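Local coordinates for epidermal growth factor receptor pathway substrate 8-like protein 1 (PDB 2CY4), which probably acts as an adaptor in growth factor receptor signalling, its phosphotyrosine-binding domain being of the kind that docks peptide motifs of partner proteins, at residues Val13-Thr18 against His110-Leu115. Sequence-based numbering, arbitrary orientation.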
loop_
_atom_site.group_PDB
_atom_site.type_symbol
_atom_site.label_atom_id
_atom_site.label_comp_id
_atom_site.label_asym_id
_atom_site.label_seq_id
_atom_site.Cartn_x
_atom_site.Cartn_y
_atom_site.Cartn_z
ATOM N N VAL A 13 2.038 -2.523 -18.593
ATOM C CA VAL A 13 2.356 -3.809 -18.000
ATOM C C VAL A 13 1.076 -4.386 -17.460
ATOM O O VAL A 13 0.060 -3.693 -17.404
ATOM C CB VAL A 13 3.311 -3.660 -16.791
ATOM C CG1 VAL A 13 4.601 -2.946 -17.213
ATOM C CG2 VAL A 13 2.652 -2.814 -15.733
ATOM N N ASN A 14 1.131 -5.662 -17.056
ATOM C CA ASN A 14 -0.007 -6.270 -16.389
ATOM C C ASN A 14 0.432 -6.483 -14.951
ATOM O O ASN A 14 1.332 -7.278 -14.723
ATOM C CB ASN A 14 -0.318 -7.671 -16.882
ATOM C CG ASN A 14 -1.212 -7.676 -18.145
ATOM O OD1 ASN A 14 -1.866 -6.707 -18.460
ATOM N ND2 ASN A 14 -1.244 -8.784 -18.815
ATOM N N HIS A 15 -0.231 -5.825 -13.994
ATOM C CA HIS A 15 0.077 -6.059 -12.580
ATOM C C HIS A 15 -0.523 -7.423 -12.218
ATOM O O HIS A 15 -1.683 -7.657 -12.488
ATOM C CB HIS A 15 -0.571 -4.940 -11.726
ATOM C CG HIS A 15 -0.503 -5.205 -10.240
ATOM N ND1 HIS A 15 -1.426 -5.993 -9.578
ATOM C CD2 HIS A 15 0.424 -4.825 -9.319
ATOM C CE1 HIS A 15 -1.073 -6.095 -8.289
ATOM N NE2 HIS A 15 0.033 -5.401 -8.104
ATOM N N LEU A 16 0.255 -8.357 -11.634
ATOM C CA LEU A 16 -0.284 -9.660 -11.207
ATOM C C LEU A 16 -0.625 -9.686 -9.694
ATOM O O LEU A 16 -1.706 -10.133 -9.299
ATOM C CB LEU A 16 0.730 -10.795 -11.476
ATOM C CG LEU A 16 1.031 -10.938 -12.974
ATOM C CD1 LEU A 16 2.042 -12.108 -13.120
ATOM C CD2 LEU A 16 -0.292 -11.316 -13.736
ATOM N N VAL A 17 0.295 -9.220 -8.830
ATOM C CA VAL A 17 0.016 -9.301 -7.392
ATOM C C VAL A 17 0.934 -8.360 -6.680
ATOM O O VAL A 17 2.022 -8.045 -7.175
ATOM C CB VAL A 17 0.315 -10.751 -6.714
ATOM C CG1 VAL A 17 -0.561 -11.796 -7.279
ATOM C CG2 VAL A 17 1.769 -11.133 -6.838
ATOM N N THR A 18 0.444 -7.921 -5.534
ATOM C CA THR A 18 1.196 -7.088 -4.594
ATOM C C THR A 18 1.010 -7.811 -3.237
ATOM O O THR A 18 -0.126 -8.120 -2.879
ATOM C CB THR A 18 0.679 -5.621 -4.466
ATOM O OG1 THR A 18 1.090 -4.939 -5.663
ATOM C CG2 THR A 18 1.402 -4.848 -3.185
ATOM N N HIS A 110 6.079 -6.825 -5.657
ATOM C CA HIS A 110 5.099 -6.629 -6.742
ATOM C C HIS A 110 5.549 -7.427 -7.939
ATOM O O HIS A 110 6.727 -7.388 -8.271
ATOM C CB HIS A 110 5.028 -5.196 -7.255
ATOM C CG HIS A 110 4.807 -4.142 -6.214
ATOM N ND1 HIS A 110 3.553 -3.864 -5.691
ATOM C CD2 HIS A 110 5.664 -3.341 -5.558
ATOM C CE1 HIS A 110 3.661 -2.950 -4.753
ATOM N NE2 HIS A 110 4.932 -2.608 -4.636
ATOM N N PHE A 111 4.656 -8.200 -8.541
ATOM C CA PHE A 111 4.980 -8.870 -9.810
ATOM C C PHE A 111 4.144 -8.303 -10.950
ATOM O O PHE A 111 2.911 -8.152 -10.827
ATOM C CB PHE A 111 4.718 -10.359 -9.740
ATOM C CG PHE A 111 5.778 -11.122 -8.990
ATOM C CD1 PHE A 111 6.998 -11.398 -9.630
ATOM C CD2 PHE A 111 5.527 -11.681 -7.728
ATOM C CE1 PHE A 111 7.974 -12.267 -9.070
ATOM C CE2 PHE A 111 6.482 -12.553 -7.138
ATOM C CZ PHE A 111 7.700 -12.861 -7.813
ATOM N N PHE A 112 4.818 -7.986 -12.062
ATOM C CA PHE A 112 4.133 -7.495 -13.265
ATOM C C PHE A 112 4.566 -8.335 -14.509
ATOM O O PHE A 112 5.644 -8.933 -14.532
ATOM C CB PHE A 112 4.505 -6.068 -13.597
ATOM C CG PHE A 112 4.358 -5.101 -12.486
ATOM C CD1 PHE A 112 5.416 -4.931 -11.583
ATOM C CD2 PHE A 112 3.172 -4.319 -12.356
ATOM C CE1 PHE A 112 5.294 -3.989 -10.568
ATOM C CE2 PHE A 112 3.039 -3.374 -11.336
ATOM C CZ PHE A 112 4.109 -3.208 -10.439
ATOM N N GLN A 113 3.687 -8.457 -15.518
ATOM C CA GLN A 113 4.123 -9.120 -16.759
ATOM C C GLN A 113 4.641 -7.893 -17.556
ATOM O O GLN A 113 4.003 -6.842 -17.533
ATOM C CB GLN A 113 2.918 -9.712 -17.488
ATOM C CG GLN A 113 2.300 -10.893 -16.720
ATOM C CD GLN A 113 1.130 -11.487 -17.484
ATOM O OE1 GLN A 113 1.142 -12.663 -17.862
ATOM N NE2 GLN A 113 0.133 -10.683 -17.731
ATOM N N GLY A 114 5.799 -8.024 -18.211
ATOM C CA GLY A 114 6.433 -6.937 -18.990
ATOM C C GLY A 114 5.837 -6.783 -20.406
ATOM O O GLY A 114 6.138 -5.827 -21.113
ATOM N N LEU A 115 5.054 -7.747 -20.830
ATOM C CA LEU A 115 4.409 -7.678 -22.160
ATOM C C LEU A 115 5.421 -7.551 -23.335
ATOM O O LEU A 115 6.545 -8.056 -23.248
ATOM C CB LEU A 115 3.398 -6.520 -22.113
ATOM C CG LEU A 115 1.996 -6.794 -21.489
ATOM C CD1 LEU A 115 1.880 -8.063 -20.671
ATOM C CD2 LEU A 115 1.420 -5.643 -20.817
#
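A classic beta bulge interrupts the antiparallel pairing of strand 9-20 with strand 108-113, where L16 and V17 both face F111 in the antiparallel sheet of the phosphotyrosine-binding domain, a member of the PH-like superfold. The carbonyl oxygen of F111 takes two amides: L16 N approaches to 2.8 Å from F111 O, while the bond from V17 N is long and weak. F111 N returns a bond to V17 O at 3.0 Å, closing the bulge; regular pairing holds beyond it, where N14 and Q113 are joined by both their backbone bonds and T18 lies opposite H110. On the face carrying V17 and F111, the methyl CG2 of V17 meets the edge of the F111 ring, and helix 30-42 packs over both residues. Further along the same face, toward the end of strand 108-113, the aliphatic part of Q113 crosses L16 at about a right angle, Q113 CG lying 3.8 Å from L16 CD1. Shortening Q113 to an alanine would probably open a gap beside the L16 methyls and take away the amide lying next to that of N14. The reverse face holds H15, T18, H110 and F112. H15 turns a ring edge toward the face of F112 in an offset edge-to-face pair, planes at 77°, its chi1 of 171° carrying CG away from the backbone N. That same imidazole hydrogen-bonds through NE2 to T18 OG1. The hydroxyl thus bridges two histidines, because ND1 of H110 reaches T18 OG1 at 2.7 Å in the plane of the H110 ring.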